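Local coordinates for ferric-siderophore receptor protein (Streptomyces coelicolor, PDB 2X4L) that probably binds ferric siderophores outside the cell membrane and delivers them for import, as a member of the bacterial solute-binding protein 8 family, at residues 147-153 with 218-224; 259-263 with 287-292; 101-107 with 135-140; 29-34 with 158-162. All blocks are in the same frame, centred on the assembly; numbering follows the deposited sequence.

Contact 1: 147-153 with 218-224; sequences VFDRQLT and LSVDLEY
Val220 forms the apolar centre, its chi1 in the m well: CG1 lies 3.9 Å from CB of Val147 and CG2 3.9 Å from CD1 of Leu152. Leu152 (t, p) also packs its CB 3.9 Å from CB of Tyr224, and CG2 of Thr153 rests over one face of that ring, 3.5 Å from CE1. At the far end CE1 of Phe148 meets CD2 of Leu218 at 3.7 Å. Segment 147-153 is irregular, with Asp149 in left-handed helical conformation (62/48), and runs beside the first turn of helix 220-227, pairing Asp149 with Leu218 and Leu152 with Val220. Asp149 N donates to Leu218 O (3.2 Å), Leu152 N weakly to Val220 O (3.0 Å). One water bridges Val147 O and Val220 N. At the polar edge, Glu223 OE2 accepts from Leu218 N (2.8 Å) yet lies 3.6 Å from Asp149 OD1. The contact probably joins the two lobes, as in binding proteins of this family, through backbone hydrogen bonds and apolar side chains, with like charges at its edge.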
loop_
_atom_site.group_PDB
_atom_site.type_symbol
_atom_site.label_atom_id
_atom_site.label_comp_id
_atom_site.label_asym_id
_atom_site.label_seq_id
_atom_site.Cartn_x
_atom_site.Cartn_y
_atom_site.Cartn_z
ATOM N N VAL A 147 -6.017 -5.143 4.897
ATOM C CA VAL A 147 -5.274 -5.369 3.655
ATOM C C VAL A 147 -4.480 -6.708 3.755
ATOM O O VAL A 147 -3.302 -6.790 3.249
ATOM C CB VAL A 147 -4.343 -4.189 3.303
ATOM C CG1 VAL A 147 -5.150 -2.958 2.984
ATOM C CG2 VAL A 147 -3.366 -3.877 4.468
ATOM N N PHE A 148 -5.120 -7.685 4.373
ATOM C CA PHE A 148 -4.553 -9.059 4.557
ATOM C C PHE A 148 -5.340 -10.078 3.726
ATOM O O PHE A 148 -6.537 -10.217 3.956
ATOM C CB PHE A 148 -4.611 -9.474 6.060
ATOM C CG PHE A 148 -4.030 -10.847 6.331
ATOM C CD1 PHE A 148 -2.742 -11.268 5.901
ATOM C CD2 PHE A 148 -4.790 -11.743 7.055
ATOM C CE1 PHE A 148 -2.290 -12.551 6.189
ATOM C CE2 PHE A 148 -4.353 -13.012 7.311
ATOM C CZ PHE A 148 -3.120 -13.437 6.886
ATOM N N ASP A 149 -4.663 -10.803 2.824
ATOM C CA ASP A 149 -5.254 -12.102 2.373
ATOM C C ASP A 149 -6.588 -11.840 1.685
ATOM O O ASP A 149 -7.633 -12.507 1.936
ATOM C CB ASP A 149 -5.388 -13.091 3.548
ATOM C CG ASP A 149 -5.466 -14.544 3.083
ATOM O OD1 ASP A 149 -5.217 -14.884 1.926
ATOM O OD2 ASP A 149 -5.860 -15.386 3.963
ATOM N N ARG A 150 -6.575 -10.876 0.778
ATOM C CA ARG A 150 -7.749 -10.541 -0.032
ATOM C C ARG A 150 -7.299 -9.707 -1.239
ATOM O O ARG A 150 -6.158 -9.251 -1.263
ATOM C CB ARG A 150 -8.785 -9.759 0.767
ATOM C CG ARG A 150 -8.240 -8.397 1.251
ATOM C CD ARG A 150 -9.068 -7.764 2.428
ATOM N NE ARG A 150 -9.110 -8.664 3.552
ATOM C CZ ARG A 150 -10.096 -8.604 4.470
ATOM N NH1 ARG A 150 -11.079 -7.718 4.364
ATOM N NH2 ARG A 150 -10.095 -9.464 5.497
ATOM N N GLN A 151 -8.183 -9.473 -2.228
ATOM C CA GLN A 151 -7.836 -8.660 -3.337
ATOM C C GLN A 151 -8.125 -7.223 -3.073
ATOM O O GLN A 151 -9.018 -6.878 -2.322
ATOM C CB GLN A 151 -8.631 -9.089 -4.573
ATOM C CG GLN A 151 -8.195 -10.501 -5.048
ATOM C CD GLN A 151 -9.003 -10.976 -6.208
ATOM O OE1 GLN A 151 -9.435 -10.207 -7.060
ATOM N NE2 GLN A 151 -9.124 -12.315 -6.307
ATOM N N LEU A 152 -7.336 -6.392 -3.729
ATOM C CA LEU A 152 -7.356 -4.943 -3.588
ATOM C C LEU A 152 -8.750 -4.294 -3.667
ATOM O O LEU A 152 -8.992 -3.332 -3.069
ATOM C CB LEU A 152 -6.453 -4.343 -4.645
ATOM C CG LEU A 152 -6.191 -2.859 -4.710
ATOM C CD1 LEU A 152 -5.559 -2.318 -3.405
ATOM C CD2 LEU A 152 -5.455 -2.389 -5.943
ATOM N N THR A 153 -9.618 -4.858 -4.480
ATOM C CA THR A 153 -10.925 -4.267 -4.671
ATOM C C THR A 153 -11.713 -4.249 -3.350
ATOM O O THR A 153 -12.519 -3.408 -3.169
ATOM C CB THR A 153 -11.701 -5.050 -5.765
ATOM O OG1 THR A 153 -11.497 -6.402 -5.523
ATOM C CG2 THR A 153 -11.176 -4.695 -7.152
ATOM N N LEU A 218 -1.471 -13.135 -0.038
ATOM C CA LEU A 218 -1.370 -12.320 1.168
ATOM C C LEU A 218 -1.364 -10.815 0.899
ATOM O O LEU A 218 -1.751 -10.029 1.764
ATOM C CB LEU A 218 -0.126 -12.710 1.970
ATOM C CG LEU A 218 -0.151 -14.089 2.634
ATOM C CD1 LEU A 218 0.806 -14.135 3.815
ATOM C CD2 LEU A 218 -1.564 -14.450 3.069
ATOM N N SER A 219 -0.885 -10.407 -0.270
ATOM C CA SER A 219 -0.814 -8.985 -0.599
ATOM C C SER A 219 -2.049 -8.578 -1.388
ATOM O O SER A 219 -2.496 -9.320 -2.262
ATOM C CB SER A 219 0.451 -8.681 -1.402
ATOM O OG SER A 219 1.613 -8.840 -0.605
ATOM N N VAL A 220 -2.612 -7.409 -1.087
ATOM C CA VAL A 220 -3.868 -7.008 -1.800
ATOM C C VAL A 220 -3.626 -6.675 -3.243
ATOM O O VAL A 220 -4.466 -6.946 -4.129
ATOM C CB VAL A 220 -4.650 -5.890 -1.041
ATOM C CG1 VAL A 220 -5.105 -6.533 0.289
ATOM C CG2 VAL A 220 -3.837 -4.663 -0.880
ATOM N N ASP A 221 -2.513 -6.007 -3.526
ATOM C CA ASP A 221 -2.187 -5.638 -4.913
ATOM C C ASP A 221 -1.895 -6.871 -5.735
ATOM O O ASP A 221 -2.489 -7.069 -6.821
ATOM C CB ASP A 221 -1.109 -4.551 -5.011
ATOM C CG ASP A 221 0.225 -4.992 -4.405
ATOM O OD1 ASP A 221 0.223 -5.771 -3.409
ATOM O OD2 ASP A 221 1.243 -4.516 -4.966
ATOM N N LEU A 222 -0.949 -7.679 -5.264
ATOM C CA LEU A 222 -0.525 -8.844 -6.039
ATOM C C LEU A 222 -1.638 -9.828 -6.242
ATOM O O LEU A 222 -1.725 -10.420 -7.290
ATOM C CB LEU A 222 0.726 -9.500 -5.443
ATOM C CG LEU A 222 1.883 -8.567 -5.200
ATOM C CD1 LEU A 222 3.071 -9.405 -4.626
ATOM C CD2 LEU A 222 2.289 -7.840 -6.499
ATOM N N GLU A 223 -2.508 -10.045 -5.219
ATOM C CA GLU A 223 -3.601 -11.015 -5.387
ATOM C C GLU A 223 -4.519 -10.506 -6.475
ATOM O O GLU A 223 -5.031 -11.326 -7.309
ATOM C CB GLU A 223 -4.400 -11.190 -4.062
ATOM C CG GLU A 223 -3.683 -12.102 -3.093
ATOM C CD GLU A 223 -4.639 -12.624 -2.056
ATOM O OE1 GLU A 223 -5.920 -12.582 -2.302
ATOM O OE2 GLU A 223 -4.146 -13.114 -0.978
ATOM N N TYR A 224 -4.736 -9.186 -6.550
ATOM C CA TYR A 224 -5.639 -8.668 -7.570
ATOM C C TYR A 224 -4.967 -8.780 -8.978
ATOM O O TYR A 224 -5.610 -9.252 -9.929
ATOM C CB TYR A 224 -6.004 -7.196 -7.266
ATOM C CG TYR A 224 -7.002 -6.606 -8.206
ATOM C CD1 TYR A 224 -8.157 -7.241 -8.507
ATOM C CD2 TYR A 224 -6.802 -5.283 -8.739
ATOM C CE1 TYR A 224 -9.137 -6.649 -9.298
ATOM C CE2 TYR A 224 -7.743 -4.765 -9.610
ATOM C CZ TYR A 224 -8.923 -5.383 -9.813
ATOM O OH TYR A 224 -9.996 -4.864 -10.658
HETATM O O HOH W 1 -1.536 -6.127 1.311
HETATM O O HOH W 2 -7.256 -14.310 -0.608
HETATM O O HOH W 3 -6.969 -13.974 -4.382
#

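Contact 2: 259-263 with 287-292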
loop_
_atom_site.group_PDB
_atom_site.type_symbol
_atom_site.label_atom_id
_atom_site.label_comp_id
_atom_site.label_asym_id
_atom_site.label_seq_id
_atom_site.Cartn_x
_atom_site.Cartn_y
_atom_site.Cartn_z
ATOM N N PRO A 259 14.153 -16.472 -13.049
ATOM C CA PRO A 259 14.183 -15.661 -14.288
ATOM C C PRO A 259 12.911 -14.746 -14.277
ATOM O O PRO A 259 11.797 -15.223 -13.990
ATOM C CB PRO A 259 14.090 -16.725 -15.354
ATOM C CG PRO A 259 14.814 -17.917 -14.672
ATOM C CD PRO A 259 14.236 -17.922 -13.332
ATOM N N ALA A 260 13.121 -13.464 -14.562
ATOM C CA ALA A 260 12.027 -12.521 -14.571
ATOM C C ALA A 260 12.185 -11.587 -15.766
ATOM O O ALA A 260 13.323 -11.285 -16.199
ATOM C CB ALA A 260 12.020 -11.740 -13.280
ATOM N N ASP A 261 11.068 -11.162 -16.355
ATOM C CA ASP A 261 11.057 -10.254 -17.447
ATOM C C ASP A 261 10.762 -8.808 -17.004
ATOM O O ASP A 261 11.305 -7.838 -17.539
ATOM C CB ASP A 261 10.035 -10.698 -18.490
ATOM C CG ASP A 261 10.288 -12.093 -18.912
ATOM O OD1 ASP A 261 11.438 -12.410 -19.294
ATOM O OD2 ASP A 261 9.480 -13.022 -18.697
ATOM N N VAL A 262 9.870 -8.666 -16.009
ATOM C CA VAL A 262 9.535 -7.345 -15.447
ATOM C C VAL A 262 9.723 -7.503 -13.938
ATOM O O VAL A 262 9.246 -8.510 -13.339
ATOM C CB VAL A 262 8.057 -6.968 -15.718
ATOM C CG1 VAL A 262 7.697 -5.722 -14.952
ATOM C CG2 VAL A 262 7.877 -6.789 -17.210
ATOM N N ILE A 263 10.434 -6.566 -13.330
ATOM C CA ILE A 263 10.545 -6.544 -11.829
ATOM C C ILE A 263 9.821 -5.316 -11.301
ATOM O O ILE A 263 10.028 -4.203 -11.828
ATOM C CB ILE A 263 12.007 -6.539 -11.433
ATOM C CG1 ILE A 263 12.692 -7.731 -12.030
ATOM C CG2 ILE A 263 12.110 -6.502 -9.871
ATOM C CD1 ILE A 263 14.297 -7.748 -11.736
ATOM N N ALA A 287 16.225 -8.239 -16.708
ATOM C CA ALA A 287 15.176 -7.237 -16.603
ATOM C C ALA A 287 15.758 -5.859 -16.323
ATOM O O ALA A 287 15.315 -4.865 -16.899
ATOM C CB ALA A 287 14.180 -7.625 -15.518
ATOM N N VAL A 288 16.750 -5.795 -15.439
ATOM C CA VAL A 288 17.373 -4.490 -15.113
ATOM C C VAL A 288 18.147 -3.921 -16.335
ATOM O O VAL A 288 17.952 -2.745 -16.686
ATOM C CB VAL A 288 18.322 -4.673 -13.931
ATOM C CG1 VAL A 288 19.034 -3.383 -13.604
ATOM C CG2 VAL A 288 17.503 -5.111 -12.746
ATOM N N LYS A 289 18.857 -4.791 -17.025
ATOM C CA LYS A 289 19.595 -4.375 -18.217
ATOM C C LYS A 289 18.644 -3.939 -19.284
ATOM O O LYS A 289 18.982 -3.013 -20.047
ATOM C CB LYS A 289 20.471 -5.521 -18.712
ATOM C CG LYS A 289 21.729 -5.717 -17.837
ATOM C CD LYS A 289 22.147 -7.166 -18.030
ATOM C CE LYS A 289 23.195 -7.356 -19.033
ATOM N NZ LYS A 289 23.464 -8.824 -18.915
ATOM N N ALA A 290 17.468 -4.594 -19.376
ATOM C CA ALA A 290 16.454 -4.187 -20.398
ATOM C C ALA A 290 15.645 -2.958 -19.999
ATOM O O ALA A 290 14.805 -2.502 -20.762
ATOM C CB ALA A 290 15.494 -5.375 -20.808
ATOM N N GLY A 291 15.864 -2.433 -18.817
ATOM C CA GLY A 291 15.055 -1.290 -18.396
ATOM C C GLY A 291 13.624 -1.635 -18.026
ATOM O O GLY A 291 12.746 -0.792 -18.194
ATOM N N GLN A 292 13.332 -2.895 -17.656
ATOM C CA GLN A 292 11.994 -3.408 -17.390
ATOM C C GLN A 292 11.715 -3.528 -15.887
ATOM O O GLN A 292 11.305 -4.537 -15.397
ATOM C CB GLN A 292 11.777 -4.739 -18.140
ATOM C CG GLN A 292 11.772 -4.444 -19.609
ATOM C CD GLN A 292 11.692 -5.645 -20.528
ATOM O OE1 GLN A 292 11.622 -6.799 -20.113
ATOM N NE2 GLN A 292 11.691 -5.351 -21.808
HETATM O O HOH W 4 15.621 -10.387 -14.843
#
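Ala287, in the short helix 286-289, opens the second segment by pointing its methyl at the incoming strand: CB lies 3.5 Å from Asp261 O and 3.8 Å from CD1 of Ile263. Its amide reaches the other backbone through water, which accepts from Ala287 N (2.9 Å) and donates to Ala260 O (2.8 Å). Val288 adds a looser apolar touch, CG2 to Ile263 CD1 at 4.3 Å. The helix then ends in a Schellman motif: Gln292 N bonds back to Ala287 O (2.9 Å) and Gly291 N to Val288 O (3.0 Å), Gly291 having a positive phi at which a CB would jam against the preceding carbonyl. Gln292 O accepts from Ile263 N (3.0 Å) and takes a CA-H...O contact from Val262 CA (3.3 Å). Ile263 also bonds to Ile294, so the ladder continues into strand 293-296, while Val262 is tied to strand 200-206. This is the start of a parallel strand pair, joined through helices 280-283 and 286-289, in the mixed sheet of an alpha/beta lobe.

Contact 3: 101-107 with 135-140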
loop_
_atom_site.group_PDB
_atom_site.type_symbol
_atom_site.label_atom_id
_atom_site.label_comp_id
_atom_site.label_asym_id
_atom_site.label_seq_id
_atom_site.Cartn_x
_atom_site.Cartn_y
_atom_site.Cartn_z
ATOM N N LEU A 101 4.583 7.183 16.944
ATOM C CA LEU A 101 3.349 7.996 17.165
ATOM C C LEU A 101 3.457 8.665 18.523
ATOM O O LEU A 101 3.441 7.967 19.567
ATOM C CB LEU A 101 2.076 7.122 17.058
ATOM C CG LEU A 101 0.714 7.829 16.914
ATOM C CD1 LEU A 101 -0.405 6.809 16.640
ATOM C CD2 LEU A 101 0.371 8.672 18.201
ATOM N N ASN A 102 3.744 9.967 18.586
ATOM C CA ASN A 102 3.965 10.589 19.872
ATOM C C ASN A 102 2.630 10.772 20.613
ATOM O O ASN A 102 1.707 11.405 20.105
ATOM C CB ASN A 102 4.617 11.937 19.661
ATOM C CG ASN A 102 4.982 12.598 20.962
ATOM O OD1 ASN A 102 4.108 13.119 21.647
ATOM N ND2 ASN A 102 6.251 12.592 21.328
ATOM N N VAL A 103 2.486 10.135 21.789
ATOM C CA VAL A 103 1.132 10.112 22.435
ATOM C C VAL A 103 0.732 11.445 22.975
ATOM O O VAL A 103 -0.474 11.779 22.880
ATOM C CB VAL A 103 1.129 9.048 23.573
ATOM C CG1 VAL A 103 -0.203 9.042 24.309
ATOM C CG2 VAL A 103 1.466 7.656 23.017
ATOM N N GLU A 104 1.699 12.215 23.514
ATOM C CA GLU A 104 1.344 13.531 24.051
ATOM C C GLU A 104 0.852 14.438 22.924
ATOM O O GLU A 104 -0.131 15.156 23.110
ATOM C CB GLU A 104 2.532 14.189 24.751
ATOM C CG GLU A 104 3.000 13.435 26.040
ATOM C CD GLU A 104 4.318 14.042 26.671
ATOM O OE1 GLU A 104 4.736 15.204 26.364
ATOM O OE2 GLU A 104 4.947 13.343 27.509
ATOM N N LYS A 105 1.539 14.422 21.780
ATOM C CA LYS A 105 1.117 15.291 20.690
ATOM C C LYS A 105 -0.181 14.757 20.112
ATOM O O LYS A 105 -1.050 15.554 19.642
ATOM C CB LYS A 105 2.200 15.279 19.606
ATOM C CG LYS A 105 1.952 16.275 18.559
ATOM C CD LYS A 105 2.139 17.698 19.280
ATOM C CE LYS A 105 2.523 18.749 18.268
ATOM N NZ LYS A 105 3.197 18.002 17.190
ATOM N N TYR A 106 -0.418 13.403 20.108
ATOM C CA TYR A 106 -1.695 12.885 19.648
ATOM C C TYR A 106 -2.854 13.447 20.541
ATOM O O TYR A 106 -3.851 13.850 20.002
ATOM C CB TYR A 106 -1.596 11.374 19.761
ATOM C CG TYR A 106 -2.827 10.580 19.442
ATOM C CD1 TYR A 106 -3.568 10.820 18.295
ATOM C CD2 TYR A 106 -3.292 9.575 20.313
ATOM C CE1 TYR A 106 -4.707 10.041 18.000
ATOM C CE2 TYR A 106 -4.400 8.815 20.017
ATOM C CZ TYR A 106 -5.093 9.030 18.825
ATOM O OH TYR A 106 -6.238 8.341 18.465
ATOM N N ALA A 107 -2.658 13.381 21.875
ATOM C CA ALA A 107 -3.685 13.921 22.754
ATOM C C ALA A 107 -4.005 15.378 22.463
ATOM O O ALA A 107 -5.179 15.783 22.562
ATOM C CB ALA A 107 -3.224 13.814 24.180
ATOM N N LYS A 135 -1.810 3.084 25.352
ATOM C CA LYS A 135 -1.970 4.526 25.653
ATOM C C LYS A 135 -2.705 5.234 24.554
ATOM O O LYS A 135 -3.592 6.051 24.824
ATOM C CB LYS A 135 -0.579 5.172 25.865
ATOM C CG LYS A 135 0.269 4.579 26.938
ATOM C CD LYS A 135 1.622 5.248 26.924
ATOM C CE LYS A 135 2.440 4.744 28.148
ATOM N NZ LYS A 135 3.775 5.415 28.159
ATOM N N VAL A 136 -2.327 4.922 23.327
ATOM C CA VAL A 136 -3.015 5.482 22.179
ATOM C C VAL A 136 -4.460 5.096 22.226
ATOM O O VAL A 136 -5.316 5.946 21.946
ATOM C CB VAL A 136 -2.374 4.944 20.910
ATOM C CG1 VAL A 136 -3.228 5.311 19.628
ATOM C CG2 VAL A 136 -0.976 5.545 20.847
ATOM N N ALA A 137 -4.785 3.835 22.516
ATOM C CA ALA A 137 -6.221 3.441 22.491
ATOM C C ALA A 137 -7.144 4.113 23.485
ATOM O O ALA A 137 -8.362 4.213 23.250
ATOM C CB ALA A 137 -6.341 1.875 22.740
ATOM N N LYS A 138 -6.561 4.639 24.571
ATOM C CA LYS A 138 -7.352 5.322 25.577
ATOM C C LYS A 138 -7.961 6.581 24.998
ATOM O O LYS A 138 -9.031 6.980 25.502
ATOM C CB LYS A 138 -6.579 5.684 26.834
ATOM C CG LYS A 138 -5.934 4.528 27.629
ATOM C CD LYS A 138 -6.942 3.481 27.951
ATOM C CE LYS A 138 -6.384 2.595 29.054
ATOM N NZ LYS A 138 -7.304 1.508 29.281
ATOM N N LEU A 139 -7.256 7.237 24.065
ATOM C CA LEU A 139 -7.637 8.583 23.660
ATOM C C LEU A 139 -8.654 8.701 22.561
ATOM O O LEU A 139 -9.320 9.734 22.437
ATOM C CB LEU A 139 -6.390 9.339 23.236
ATOM C CG LEU A 139 -5.522 9.669 24.447
ATOM C CD1 LEU A 139 -4.063 9.842 24.070
ATOM C CD2 LEU A 139 -6.076 10.950 25.157
ATOM N N ALA A 140 -8.914 7.611 21.855
ATOM C CA ALA A 140 -9.998 7.615 20.861
ATOM C C ALA A 140 -10.235 6.231 20.324
ATOM O O ALA A 140 -9.290 5.428 20.269
ATOM C CB ALA A 140 -9.634 8.559 19.632
HETATM O O HOH W 5 -6.654 5.849 19.617
#
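Segments 103-107 and 135-139 run almost parallel, their axes 10.2 Å apart at closest approach and only 5° between their directions, so the interface is a strip of side chains meshing along them. Val136 is the central bump, fitting among Leu101, Val103 and Tyr106, with its CG2 3.9 Å from CG2 of Val103 and 4.3 Å from CD2 of Leu101, and its CG1 3.7 Å from CE2 of Tyr106. One turn on, Leu139 fills the next hollow: its CD1 touches both CG1 of Val103 (3.9 Å) and CB of Ala107 (4.1 Å), the small alanine leaving room for the leucine, while Leu139 CB lies 3.8 Å from Tyr106 CE2. Tyr106 is the long projection from the first helix. Its t rotamer carries the ring across the gap, with the Val136 carbonyl O near the ring plane at the edge, 3.6 Å from Tyr106 CE2, and Tyr106 OH 3.6 Å from CB of Ala140. There Tyr106 OH donates to a water (2.8 Å) that in turn donates to Val136 O and Ala140 O, both at 2.7 Å, tying the tyrosine to their backbone. Beneath, Leu101, Tyr106 and Val136 all rest on Leu114 of strand 113-118. Two neighbouring, near-parallel helices laid on a parallel sheet are characteristic of a Rossmann-like alpha/beta lobe with beta-alpha-beta connections.

Contact 4: 29-34 with 158-162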
loop_
_atom_site.group_PDB
_atom_site.type_symbol
_atom_site.label_atom_id
_atom_site.label_comp_id
_atom_site.label_asym_id
_atom_site.label_seq_id
_atom_site.Cartn_x
_atom_site.Cartn_y
_atom_site.Cartn_z
ATOM N N TRP A 29 -22.803 9.072 13.862
ATOM C CA TRP A 29 -21.962 8.379 12.909
ATOM C C TRP A 29 -21.633 7.007 13.417
ATOM O O TRP A 29 -21.273 6.859 14.610
ATOM C CB TRP A 29 -20.616 9.164 12.845
ATOM C CG TRP A 29 -19.534 8.448 11.981
ATOM C CD1 TRP A 29 -19.472 8.372 10.587
ATOM C CD2 TRP A 29 -18.382 7.725 12.445
ATOM N NE1 TRP A 29 -18.373 7.697 10.201
ATOM C CE2 TRP A 29 -17.713 7.254 11.309
ATOM C CE3 TRP A 29 -17.860 7.413 13.719
ATOM C CZ2 TRP A 29 -16.532 6.542 11.393
ATOM C CZ3 TRP A 29 -16.591 6.683 13.781
ATOM C CH2 TRP A 29 -16.014 6.248 12.637
ATOM N N SER A 30 -21.706 6.006 12.529
ATOM C CA SER A 30 -21.424 4.614 12.905
ATOM C C SER A 30 -20.556 3.996 11.790
ATOM O O SER A 30 -20.781 4.223 10.572
ATOM C CB SER A 30 -22.781 3.901 13.084
ATOM O OG SER A 30 -22.588 2.544 13.363
ATOM N N PHE A 31 -19.576 3.185 12.156
ATOM C CA PHE A 31 -18.879 2.386 11.159
ATOM C C PHE A 31 -18.421 1.067 11.751
ATOM O O PHE A 31 -17.750 1.046 12.794
ATOM C CB PHE A 31 -17.646 3.143 10.653
ATOM C CG PHE A 31 -16.990 2.473 9.458
ATOM C CD1 PHE A 31 -17.611 2.555 8.208
ATOM C CD2 PHE A 31 -15.748 1.803 9.574
ATOM C CE1 PHE A 31 -17.033 1.956 7.089
ATOM C CE2 PHE A 31 -15.253 1.155 8.507
ATOM C CZ PHE A 31 -15.788 1.275 7.259
ATOM N N LYS A 32 -18.678 -0.030 11.070
ATOM C CA LYS A 32 -18.220 -1.339 11.512
ATOM C C LYS A 32 -16.942 -1.664 10.694
ATOM O O LYS A 32 -17.017 -1.770 9.481
ATOM C CB LYS A 32 -19.310 -2.368 11.315
ATOM C CG LYS A 32 -18.864 -3.786 11.781
ATOM C CD LYS A 32 -20.030 -4.869 11.515
ATOM C CE LYS A 32 -19.534 -6.303 11.775
ATOM N NZ LYS A 32 -19.715 -6.767 13.219
ATOM N N ASP A 33 -15.801 -1.774 11.350
ATOM C CA ASP A 33 -14.562 -2.009 10.614
ATOM C C ASP A 33 -14.217 -3.481 10.344
ATOM O O ASP A 33 -15.082 -4.380 10.569
ATOM C CB ASP A 33 -13.351 -1.322 11.330
ATOM C CG ASP A 33 -12.852 -2.095 12.591
ATOM O OD1 ASP A 33 -13.411 -3.191 12.880
ATOM O OD2 ASP A 33 -11.882 -1.700 13.215
ATOM N N ASP A 34 -13.028 -3.738 9.843
ATOM C CA ASP A 34 -12.689 -5.105 9.379
ATOM C C ASP A 34 -12.181 -6.009 10.479
ATOM O O ASP A 34 -11.808 -7.217 10.204
ATOM C CB ASP A 34 -11.656 -5.059 8.257
ATOM C CG ASP A 34 -12.260 -4.520 6.998
ATOM O OD1 ASP A 34 -13.511 -4.646 6.778
ATOM O OD2 ASP A 34 -11.454 -4.078 6.157
ATOM N N ARG A 158 -14.151 -0.836 0.885
ATOM C CA ARG A 158 -14.350 -0.645 2.375
ATOM C C ARG A 158 -13.926 0.837 2.719
ATOM O O ARG A 158 -14.579 1.594 3.475
ATOM C CB ARG A 158 -13.542 -1.640 3.216
ATOM C CG ARG A 158 -14.003 -3.149 3.117
ATOM C CD ARG A 158 -15.385 -3.315 3.764
ATOM N NE ARG A 158 -15.223 -3.361 5.228
ATOM C CZ ARG A 158 -15.947 -2.705 6.115
ATOM N NH1 ARG A 158 -16.939 -1.850 5.760
ATOM N NH2 ARG A 158 -15.671 -2.934 7.381
ATOM N N MET A 159 -12.781 1.289 2.167
ATOM C CA MET A 159 -12.320 2.678 2.368
ATOM C C MET A 159 -13.272 3.725 1.763
ATOM O O MET A 159 -13.468 4.822 2.326
ATOM C CB MET A 159 -10.913 2.842 1.772
ATOM C CG MET A 159 -10.240 4.227 2.129
ATOM S SD MET A 159 -9.969 4.446 3.935
ATOM C CE MET A 159 -8.534 3.406 4.121
ATOM N N TRP A 160 -13.836 3.407 0.579
ATOM C CA TRP A 160 -14.863 4.248 -0.007
ATOM C C TRP A 160 -16.069 4.385 0.909
ATOM O O TRP A 160 -16.562 5.515 1.141
ATOM C CB TRP A 160 -15.210 3.627 -1.336
ATOM C CG TRP A 160 -16.415 4.082 -2.027
ATOM C CD1 TRP A 160 -17.703 3.998 -1.589
ATOM C CD2 TRP A 160 -16.473 4.571 -3.356
ATOM N NE1 TRP A 160 -18.549 4.523 -2.501
ATOM C CE2 TRP A 160 -17.831 4.849 -3.627
ATOM C CE3 TRP A 160 -15.507 4.871 -4.319
ATOM C CZ2 TRP A 160 -18.269 5.389 -4.839
ATOM C CZ3 TRP A 160 -15.927 5.377 -5.543
ATOM C CH2 TRP A 160 -17.317 5.639 -5.792
ATOM N N GLU A 161 -16.553 3.265 1.445
ATOM C CA GLU A 161 -17.684 3.338 2.387
ATOM C C GLU A 161 -17.318 4.218 3.597
ATOM O O GLU A 161 -18.188 4.992 4.076
ATOM C CB GLU A 161 -18.080 1.912 2.842
ATOM C CG GLU A 161 -18.603 1.117 1.652
ATOM C CD GLU A 161 -18.656 -0.422 1.819
ATOM O OE1 GLU A 161 -18.309 -0.952 2.902
ATOM O OE2 GLU A 161 -19.149 -1.106 0.838
ATOM N N LEU A 162 -16.093 4.047 4.130
ATOM C CA LEU A 162 -15.693 4.829 5.290
ATOM C C LEU A 162 -15.648 6.302 4.933
ATOM O O LEU A 162 -16.224 7.141 5.646
ATOM C CB LEU A 162 -14.296 4.331 5.710
ATOM C CG LEU A 162 -13.618 5.135 6.850
ATOM C CD1 LEU A 162 -14.524 5.133 8.083
ATOM C CD2 LEU A 162 -12.296 4.489 7.208
HETATM O O HOH W 6 -18.863 -1.092 7.488
#
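Phe31 lays its ring against Leu162, whose CD1 stands over the face, 3.8 Å from the ring centroid and 7° from its normal, a well-formed CH-pi contact. Leu162 CB closes in on the ring as well, 3.7 Å from Phe31 CZ, and Leu162 CD1 reaches the edge of the Trp29 indole, 4.1 Å from CZ2. Since Trp29 and Phe31 are two apart in strand 29-32, both can meet the same residue of the helix, which runs nearly antiparallel to the strand at 169° with axes 10.1 Å apart. Beyond this apolar patch the contact becomes ionic. Arg158 folds its chain back (m, m, m) so that the guanidinium presents its edge to the end of the strand: NE and NH2 both donate to Asp34 OD1, at 2.6 and 2.8 Å, and NH2 also donates to Lys32 O at 2.8 Å. Arg158 NH1 makes a longer salt bridge to Glu161 OE1 (3.3 Å), one turn further along the helix, and donates to a water (2.7 Å) that itself donates to Lys32 O (2.8 Å). One arginine thus joins two acids and a main-chain carbonyl. Asp34 OD2 turns to the backbone of Ser146, and the Trp29 indole NH bonds to Ser165. The N-terminal hairpin of strands 29-32 and 38-41 packs against both helix 153-165 and strand 142-146, with Phe31 touching Val143.

The four contacts illustrate how chemistry follows position. Contact 2, with no exposed touching residue, rests on a single backbone hydrogen bond, the start of a parallel ladder, with apolar packing; contact 3, partly exposed, is helix packing with a single bridging water; contact 4 couples aromatic packing to a salt-bridge network. Contact 1 lies nearest the middle of the chain, where the two lobes meet, and combines apolar packing with two main-chain hydrogen bonds, one weak, and bridging waters. Contacts 1 and 4 share helix 153-165 and touch where Arg150 packs near Asp34. Contact 3 nests inside the loop contact 4 closes; contact 2 lies in the other lobe, centre to centre about 45 Å from contact 3.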